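Local coordinates for 35 kDa hemin binding protein (Porphyromonas gingivalis, PDB 5Y1A), which probably binds hemin, and pairs a thioredoxin domain with a beta-sandwich domain as a cargo of the type IX secretion system, at residues V73-V78 and H204-L209; Y183-N188 and D246-V251. All coordinates share one frame; numbering follows the deposited sequence. Where two conformers were deposited one is given.

Contact 1 (V73-V78 and H204-L209); sequences VFQTFV and HQHTVL
With chi1 of -44° His206 holds CG beside its own backbone N and anti to its carbonyl carbon, while Gln75 takes the same first torsion and then runs out extended, CG to CD, so that the two side chains cross obliquely. The amide and imidazole planes stand 45° apart, and Gln75 NE2 comes within 3.5 Å of His206 CD2. A water in the plane of the imidazole lies 2.7 Å from His206 NE2 and takes a weak bond from the Gln75 amide. The backbones join as a single bridge, Phe77 with Thr207. Phe77 N donates to His206 O at 2.9 Å with an N-H...O angle of 143°, whereas Val208 N reaches Phe77 O at 3.0 Å along an almost straight line. Phe77 O also accepts from a second water, 2.8 Å away, which donates in turn to Val208 O. His206 has positive phi and psi, and it shares Lys186 with Thr207 as a G1 beta bulge; the two strands cross steeply, and only a single bridge forms. The Phe77 ring turns its edge to His206 O, and its CD2 sits 3.2 Å from Gln205 O. Val208 CG2 packs 3.8 Å from Thr76 CB, while Thr76 OG1 bonds to Leu40 O within the thioredoxin sheet. The bridge thus joins strand 73-79 of the thioredoxin domain to the bulged start of strand 207-220. Two direct backbone bonds and a bridging water engage Phe77 N and O, Val208 N and the water being the two donors that grip Phe77 O, beside a water-linked polar pair.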
ATOM      1  N   VAL A  73      -7.168  10.790  -8.356  1.00 14.92           N
ATOM      2  CA  VAL A  73      -5.884  10.327  -8.933  1.00 13.21           C
ATOM      3  C   VAL A  73      -5.052   9.664  -7.835  1.00 12.46           C
ATOM      4  O   VAL A  73      -4.722  10.293  -6.828  1.00 11.85           O
ATOM      5  CB  VAL A  73      -5.061  11.471  -9.599  1.00 13.40           C
ATOM      6  CG1 VAL A  73      -3.758  10.921 -10.184  1.00 13.62           C
ATOM      7  CG2 VAL A  73      -5.891  12.141 -10.681  1.00 12.61           C
ATOM      8  N   PHE A  74      -4.715   8.392  -8.033  1.00 11.94           N
ATOM      9  CA  PHE A  74      -3.975   7.634  -7.021  1.00 11.45           C
ATOM     10  C   PHE A  74      -2.593   7.333  -7.585  1.00 12.49           C
ATOM     11  O   PHE A  74      -2.467   6.456  -8.435  1.00 12.83           O
ATOM     12  CB  PHE A  74      -4.687   6.312  -6.691  1.00 11.24           C
ATOM     13  CG  PHE A  74      -6.130   6.474  -6.268  1.00 12.86           C
ATOM     14  CD1 PHE A  74      -6.532   7.538  -5.443  1.00 12.08           C
ATOM     15  CD2 PHE A  74      -7.092   5.555  -6.686  1.00 12.12           C
ATOM     16  CE1 PHE A  74      -7.890   7.676  -5.079  1.00 12.89           C
ATOM     17  CE2 PHE A  74      -8.430   5.677  -6.305  1.00 14.25           C
ATOM     18  CZ  PHE A  74      -8.819   6.734  -5.484  1.00 12.84           C
ATOM     19  N   GLN A  75      -1.574   8.059  -7.120  1.00 12.41           N
ATOM     20  CA  GLN A  75      -0.202   7.836  -7.574  1.00 12.95           C
ATOM     21  C   GLN A  75       0.448   6.642  -6.882  1.00 11.91           C
ATOM     22  O   GLN A  75       0.150   6.321  -5.724  1.00 12.33           O
ATOM     23  CB  GLN A  75       0.686   9.050  -7.275  1.00 13.29           C
ATOM     24  CG  GLN A  75       0.244  10.380  -7.822  1.00 14.90           C
ATOM     25  CD  GLN A  75       1.155  11.490  -7.287  1.00 14.48           C
ATOM     26  OE1 GLN A  75       2.315  11.580  -7.674  1.00 15.87           O
ATOM     27  NE2 GLN A  75       0.634  12.312  -6.382  1.00 15.94           N
ATOM     28  N   THR A  76       1.324   5.959  -7.616  1.00 11.23           N
ATOM     29  CA  THR A  76       2.184   4.936  -7.026  1.00 10.97           C
ATOM     30  C   THR A  76       3.580   5.062  -7.636  1.00 10.66           C
ATOM     31  O   THR A  76       3.697   5.391  -8.816  1.00 12.37           O
ATOM     32  CB  THR A  76       1.666   3.514  -7.277  1.00 10.94           C
ATOM     33  OG1 THR A  76       1.734   3.223  -8.675  1.00 12.46           O
ATOM     34  CG2 THR A  76       0.240   3.340  -6.801  1.00 10.84           C
ATOM     35  N   PHE A  77       4.619   4.868  -6.816  1.00  9.27           N
ATOM     36  CA  PHE A  77       6.008   4.919  -7.281  1.00  8.83           C
ATOM     37  C   PHE A  77       6.595   3.538  -7.074  1.00  8.56           C
ATOM     38  O   PHE A  77       6.558   3.008  -5.957  1.00  9.02           O
ATOM     39  CB  PHE A  77       6.819   5.971  -6.523  1.00  9.45           C
ATOM     40  CG  PHE A  77       6.456   7.383  -6.905  1.00 10.16           C
ATOM     41  CD1 PHE A  77       7.293   8.128  -7.748  1.00 10.33           C
ATOM     42  CD2 PHE A  77       5.263   7.960  -6.442  1.00  9.70           C
ATOM     43  CE1 PHE A  77       6.938   9.436  -8.156  1.00  8.78           C
ATOM     44  CE2 PHE A  77       4.906   9.267  -6.818  1.00 10.54           C
ATOM     45  CZ  PHE A  77       5.739  10.013  -7.679  1.00 11.52           C
ATOM     46  N   VAL A  78       7.153   2.979  -8.150  1.00  8.01           N
ATOM     47  CA  VAL A  78       7.675   1.612  -8.164  1.00  7.61           C
ATOM     48  C   VAL A  78       9.178   1.726  -8.362  1.00  8.64           C
ATOM     49  O   VAL A  78       9.637   2.270  -9.372  1.00  8.33           O
ATOM     50  CB  VAL A  78       7.083   0.801  -9.339  1.00  6.48           C
ATOM     51  CG1 VAL A  78       7.706  -0.593  -9.381  1.00  7.72           C
ATOM     52  CG2 VAL A  78       5.537   0.690  -9.231  1.00  6.85           C
ATOM     53  N   HIS A 204      10.190  10.330   0.021  1.00 12.65           N
ATOM     54  CA  HIS A 204       9.395   9.622  -0.995  1.00 11.51           C
ATOM     55  C   HIS A 204       7.922   9.748  -0.631  1.00 11.51           C
ATOM     56  O   HIS A 204       7.580   9.921   0.545  1.00 11.92           O
ATOM     57  CB  HIS A 204       9.778   8.131  -1.072  1.00 10.70           C
ATOM     58  CG  HIS A 204      11.161   7.886  -1.568  1.00 10.93           C
ATOM     59  ND1 HIS A 204      12.000   6.948  -1.006  1.00 12.08           N
ATOM     60  CD2 HIS A 204      11.857   8.463  -2.571  1.00  8.20           C
ATOM     61  CE1 HIS A 204      13.148   6.949  -1.663  1.00  9.40           C
ATOM     62  NE2 HIS A 204      13.083   7.858  -2.618  1.00 12.37           N
ATOM     63  N   GLN A 205       7.043   9.695  -1.638  1.00 10.42           N
ATOM     64  CA  GLN A 205       5.607   9.677  -1.398  1.00 10.18           C
ATOM     65  C   GLN A 205       4.951   8.566  -2.221  1.00  9.90           C
ATOM     66  O   GLN A 205       5.476   8.207  -3.272  1.00  9.49           O
ATOM     67  CB  GLN A 205       4.977  11.003  -1.831  1.00 10.63           C
ATOM     68  CG  GLN A 205       5.538  12.215  -1.136  1.00  9.52           C
ATOM     69  CD  GLN A 205       5.289  12.227   0.352  1.00 11.26           C
ATOM     70  OE1 GLN A 205       4.455  11.470   0.859  1.00  9.75           O
ATOM     71  NE2 GLN A 205       5.987  13.129   1.067  1.00 12.07           N
ATOM     72  N   HIS A 206       3.820   8.050  -1.741  1.00  9.41           N
ATOM     73  CA  HIS A 206       2.979   7.124  -2.511  1.00 10.08           C
ATOM     74  C   HIS A 206       3.820   5.935  -3.031  1.00 10.20           C
ATOM     75  O   HIS A 206       3.655   5.495  -4.164  1.00 10.05           O
ATOM     76  CB  HIS A 206       2.311   7.863  -3.697  1.00 10.54           C
ATOM     77  CG  HIS A 206       1.761   9.209  -3.335  1.00 12.48           C
ATOM     78  ND1 HIS A 206       0.741   9.371  -2.422  1.00 12.38           N
ATOM     79  CD2 HIS A 206       2.092  10.456  -3.761  1.00 11.29           C
ATOM     80  CE1 HIS A 206       0.466  10.661  -2.297  1.00 13.70           C
ATOM     81  NE2 HIS A 206       1.282  11.339  -3.082  1.00 10.42           N
ATOM     82  N   THR A 207       4.698   5.405  -2.174  1.00  9.28           N
ATOM     83  CA  THR A 207       5.728   4.466  -2.637  1.00 10.38           C
ATOM     84  C   THR A 207       5.307   3.016  -2.354  1.00  9.56           C
ATOM     85  O   THR A 207       4.948   2.669  -1.232  1.00  9.42           O
ATOM     86  CB  THR A 207       7.056   4.847  -1.987  1.00 12.09           C
ATOM     87  OG1 THR A 207       7.415   6.155  -2.465  1.00 12.25           O
ATOM     88  CG2 THR A 207       8.183   3.848  -2.326  1.00 11.98           C
ATOM     89  N   VAL A 208       5.318   2.177  -3.388  1.00  8.45           N
ATOM     90  CA  VAL A 208       4.872   0.800  -3.211  1.00  8.47           C
ATOM     91  C   VAL A 208       5.875  -0.011  -2.385  1.00  7.56           C
ATOM     92  O   VAL A 208       7.028  -0.128  -2.776  1.00  8.31           O
ATOM     93  CB  VAL A 208       4.675   0.094  -4.560  1.00  7.50           C
ATOM     94  CG1 VAL A 208       4.219  -1.343  -4.309  1.00  9.53           C
ATOM     95  CG2 VAL A 208       3.647   0.858  -5.407  1.00  9.58           C
ATOM     96  N   LEU A 209       5.445  -0.544  -1.246  1.00  8.02           N
ATOM     97  CA  LEU A 209       6.312  -1.454  -0.476  1.00  8.31           C
ATOM     98  C   LEU A 209       5.810  -2.874  -0.392  1.00  8.24           C
ATOM     99  O   LEU A 209       6.612  -3.795  -0.058  1.00  8.14           O
ATOM    100  CB  LEU A 209       6.549  -0.943   0.957  1.00  8.22           C
ATOM    101  CG  LEU A 209       7.215   0.438   0.997  1.00  7.58           C
ATOM    102  CD1 LEU A 209       7.470   0.784   2.485  1.00 10.86           C
ATOM    103  CD2 LEU A 209       8.517   0.533   0.166  1.00  8.40           C
TER
HETATM  104  O   HOH W   1       1.799  13.943  -3.514  1.00 21.97           O
HETATM  105  O   HOH W   2       8.441   1.194  -4.891  1.00  8.66           O

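Contact 2 (Y183-N188 and D246-V251); sequences YVLKNN and DVLAFV
Around Tyr183 the contact is densely apolar, whereas around Asn187 it turns polar, with a bound water and partly exposed side chains. Tyr183 carries CG anti to its carbonyl carbon (chi1 -60°), and Phe250 adopts the crowded position between its backbone N and carbonyl carbon. These torsions bring the edge of the Phe250 ring against one face of the tyrosine: an edge-to-face, T-shaped pair with centroids 5.4 Å apart and planes at 80°. The leading atom is Phe250 CE2, 3.7 Å from Tyr183 CE2, while the phenol OH bonds to Glu41 OE2. Leu248 lies alongside Tyr183, pointing the same way, and its CB receives Leu185 CD1 at 3.8 Å. Strands 179-186 and 245-252 are the two inner strands of a four-stranded antiparallel sheet, consistent with one face of the beta-sandwich. Their register is regular: Tyr183 with Leu248 and Leu185 with Asp246 are hydrogen-bonded pairs, and Val184 with Val247 is the non-hydrogen-bonded pair between them. Each hydrogen-bonded pair has two reciprocal N-H...O bonds; the straightest, Leu185 N to Asp246 O, is 2.9 Å long at 176°. Tyr183, Leu185 and Leu248 occupy the face that meets Thr76 of strand 73-79; Val184 and Val247 lie on the other. Past Lys186 the first strand ends and side chains take over. Asn187 ND2 donates to Asp246 OD2 at 3.0 Å, with the oxygen in the amide plane but the donor above the carboxylate plane, the two side chains crossing at about a right angle. A water lies 2.8 Å from Asp246 OD2 and makes at most a weak bond, 3.3 Å, to Asn187 OD1, whose main partner is His206 N.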
ATOM      1  N   TYR A 183      -1.848  -2.588  -3.438  1.00  8.55           N
ATOM      2  CA  TYR A 183      -0.565  -2.123  -2.940  1.00  9.02           C
ATOM      3  C   TYR A 183      -0.720  -1.516  -1.545  1.00  9.63           C
ATOM      4  O   TYR A 183      -1.737  -0.867  -1.238  1.00  9.97           O
ATOM      5  CB  TYR A 183       0.023  -1.003  -3.833  1.00  9.24           C
ATOM      6  CG  TYR A 183       0.298  -1.341  -5.276  1.00  8.72           C
ATOM      7  CD1 TYR A 183       0.618  -2.650  -5.680  1.00  7.47           C
ATOM      8  CD2 TYR A 183       0.312  -0.322  -6.243  1.00  8.55           C
ATOM      9  CE1 TYR A 183       0.914  -2.920  -7.048  1.00  8.06           C
ATOM     10  CE2 TYR A 183       0.596  -0.578  -7.577  1.00  8.82           C
ATOM     11  CZ  TYR A 183       0.890  -1.878  -7.982  1.00  9.70           C
ATOM     12  OH  TYR A 183       1.165  -2.126  -9.319  1.00  7.73           O
ATOM     13  N   VAL A 184       0.297  -1.738  -0.708  1.00  9.60           N
ATOM     14  CA  VAL A 184       0.490  -0.890   0.471  1.00  9.16           C
ATOM     15  C   VAL A 184       1.502   0.204   0.076  1.00  9.84           C
ATOM     16  O   VAL A 184       2.616  -0.100  -0.363  1.00  9.29           O
ATOM     17  CB  VAL A 184       0.991  -1.676   1.697  1.00  9.11           C
ATOM     18  CG1 VAL A 184       1.029  -0.716   2.927  1.00  8.63           C
ATOM     19  CG2 VAL A 184       0.046  -2.883   1.994  1.00 10.34           C
ATOM     20  N   LEU A 185       1.087   1.460   0.239  1.00  9.04           N
ATOM     21  CA  LEU A 185       1.826   2.649  -0.204  1.00  9.17           C
ATOM     22  C   LEU A 185       2.305   3.392   1.026  1.00  9.56           C
ATOM     23  O   LEU A 185       1.541   3.559   1.955  1.00 10.53           O
ATOM     24  CB  LEU A 185       0.917   3.569  -1.051  1.00  9.79           C
ATOM     25  CG  LEU A 185       0.328   2.875  -2.291  1.00  9.90           C
ATOM     26  CD1 LEU A 185      -0.664   3.809  -3.005  1.00 11.62           C
ATOM     27  CD2 LEU A 185       1.454   2.453  -3.234  1.00 10.00           C
ATOM     28  N   LYS A 186       3.563   3.817   1.025  0.50  9.83           N
ATOM     29  CA  LYS A 186       4.163   4.527   2.167  0.50  9.83           C
ATOM     30  C   LYS A 186       4.442   5.976   1.773  0.50  9.95           C
ATOM     31  O   LYS A 186       5.116   6.227   0.764  0.50 10.05           O
ATOM     32  CB  LYS A 186       5.457   3.836   2.596  0.50 10.58           C
ATOM     33  CG  LYS A 186       6.129   4.439   3.846  0.50 11.12           C
ATOM     34  CD  LYS A 186       5.295   4.184   5.101  0.50 11.52           C
ATOM     35  CE  LYS A 186       5.878   4.858   6.350  0.50 13.25           C
ATOM     36  NZ  LYS A 186       5.570   6.309   6.415  0.50 14.81           N
ATOM     37  N   ASN A 187       3.912   6.912   2.568  1.00  9.69           N
ATOM     38  CA  ASN A 187       4.127   8.363   2.367  1.00  9.70           C
ATOM     39  C   ASN A 187       5.118   8.897   3.367  1.00 10.40           C
ATOM     40  O   ASN A 187       5.416   8.208   4.364  1.00 10.40           O
ATOM     41  CB  ASN A 187       2.814   9.122   2.470  1.00 11.03           C
ATOM     42  CG  ASN A 187       1.788   8.610   1.481  1.00 12.71           C
ATOM     43  OD1 ASN A 187       2.096   8.423   0.293  1.00 11.14           O
ATOM     44  ND2 ASN A 187       0.566   8.365   1.961  1.00 12.62           N
ATOM     45  N   ASN A 188       5.600  10.124   3.128  1.00  9.58           N
ATOM     46  CA  ASN A 188       6.619  10.746   3.991  1.00 10.64           C
ATOM     47  C   ASN A 188       7.719   9.785   4.390  1.00 11.22           C
ATOM     48  O   ASN A 188       8.075   9.641   5.584  1.00 12.48           O
ATOM     49  CB  ASN A 188       5.959  11.352   5.232  1.00 10.86           C
ATOM     50  CG  ASN A 188       5.020  12.469   4.891  1.00 12.68           C
ATOM     51  OD1 ASN A 188       5.286  13.257   3.988  1.00 13.46           O
ATOM     52  ND2 ASN A 188       3.901  12.548   5.615  1.00 15.59           N
ATOM     53  N   ASP A 246      -1.183   4.127   2.907  1.00 10.90           N
ATOM     54  CA  ASP A 246      -2.454   3.948   2.200  1.00 10.17           C
ATOM     55  C   ASP A 246      -2.523   2.511   1.656  1.00 10.08           C
ATOM     56  O   ASP A 246      -1.480   1.889   1.448  1.00  9.47           O
ATOM     57  CB  ASP A 246      -2.541   4.905   1.001  1.00 10.62           C
ATOM     58  CG  ASP A 246      -2.596   6.376   1.421  1.00 12.82           C
ATOM     59  OD1 ASP A 246      -3.325   6.686   2.387  1.00 12.17           O
ATOM     60  OD2 ASP A 246      -1.905   7.208   0.797  1.00 13.50           O
ATOM     61  N   VAL A 247      -3.734   2.010   1.405  1.00  9.92           N
ATOM     62  CA  VAL A 247      -3.892   0.778   0.597  1.00  9.39           C
ATOM     63  C   VAL A 247      -4.671   1.181  -0.634  1.00  9.77           C
ATOM     64  O   VAL A 247      -5.744   1.815  -0.540  1.00  9.30           O
ATOM     65  CB  VAL A 247      -4.622  -0.374   1.322  1.00 10.42           C
ATOM     66  CG1 VAL A 247      -4.832  -1.585   0.357  1.00  9.82           C
ATOM     67  CG2 VAL A 247      -3.822  -0.805   2.549  1.00  9.54           C
ATOM     68  N   LEU A 248      -4.104   0.844  -1.779  1.00  9.27           N
ATOM     69  CA  LEU A 248      -4.726   1.069  -3.077  1.00 10.04           C
ATOM     70  C   LEU A 248      -5.111  -0.295  -3.651  1.00 10.36           C
ATOM     71  O   LEU A 248      -4.286  -1.232  -3.658  1.00 11.48           O
ATOM     72  CB  LEU A 248      -3.704   1.735  -4.007  1.00 10.07           C
ATOM     73  CG  LEU A 248      -4.011   1.777  -5.520  1.00 11.41           C
ATOM     74  CD1 LEU A 248      -5.236   2.673  -5.774  1.00 12.93           C
ATOM     75  CD2 LEU A 248      -2.840   2.324  -6.257  1.00 10.98           C
ATOM     76  N   ALA A 249      -6.326  -0.415  -4.166  1.00 10.02           N
ATOM     77  CA  ALA A 249      -6.707  -1.629  -4.896  1.00  9.99           C
ATOM     78  C   ALA A 249      -7.251  -1.229  -6.239  1.00 10.33           C
ATOM     79  O   ALA A 249      -7.948  -0.195  -6.370  1.00 10.41           O
ATOM     80  CB  ALA A 249      -7.764  -2.414  -4.126  1.00 10.54           C
ATOM     81  N   PHE A 250      -6.955  -2.048  -7.249  1.00  9.17           N
ATOM     82  CA  PHE A 250      -7.538  -1.782  -8.560  1.00  9.36           C
ATOM     83  C   PHE A 250      -7.915  -3.044  -9.333  1.00  9.35           C
ATOM     84  O   PHE A 250      -7.236  -4.081  -9.219  1.00  9.31           O
ATOM     85  CB  PHE A 250      -6.667  -0.827  -9.386  1.00  9.22           C
ATOM     86  CG  PHE A 250      -5.223  -1.222  -9.499  1.00  9.02           C
ATOM     87  CD1 PHE A 250      -4.784  -2.034 -10.561  1.00  8.37           C
ATOM     88  CD2 PHE A 250      -4.291  -0.728  -8.585  1.00  9.65           C
ATOM     89  CE1 PHE A 250      -3.414  -2.368 -10.694  1.00 10.27           C
ATOM     90  CE2 PHE A 250      -2.903  -1.050  -8.693  1.00 12.88           C
ATOM     91  CZ  PHE A 250      -2.473  -1.875  -9.762  1.00 10.64           C
ATOM     92  N   VAL A 251      -9.021  -2.942 -10.076  1.00  9.38           N
ATOM     93  CA  VAL A 251      -9.492  -3.985 -10.998  1.00  9.43           C
ATOM     94  C   VAL A 251      -8.891  -3.712 -12.383  1.00  9.42           C
ATOM     95  O   VAL A 251      -8.894  -2.569 -12.875  1.00  9.60           O
ATOM     96  CB  VAL A 251     -11.042  -3.971 -11.082  1.00 10.31           C
ATOM     97  CG1 VAL A 251     -11.537  -5.066 -12.012  1.00 11.67           C
ATOM     98  CG2 VAL A 251     -11.677  -4.138  -9.670  1.00 10.43           C
TER
HETATM   99  O   HOH W   3      -0.330   6.978  -1.507  1.00 15.71           O

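Overall arrangement
The centres of the two contacts are about 7 Å apart, and their segments alternate along the chain: 73-78, 183-188, 204-209, then 246-251. Contact 2 lies between the inner strands of the four-stranded antiparallel sheet. Contact 1 joins one of the two outermost strands of that sheet, 207-220, to strand 73-79, which pairs in parallel with strand 34-44 in a different sheet. Asn187 OD1 to His206 N (2.7 Å) and Asn188 N to Gln205 OE1 (2.9 Å) probably tie the two contacts by hydrogen bonds, and Thr76 CG2 packs 3.3 Å from Leu248 CD2. So the thioredoxin sheet meets the beta-sandwich sheet through one edge bridge and side-chain packing, consistent with a shared buried interface.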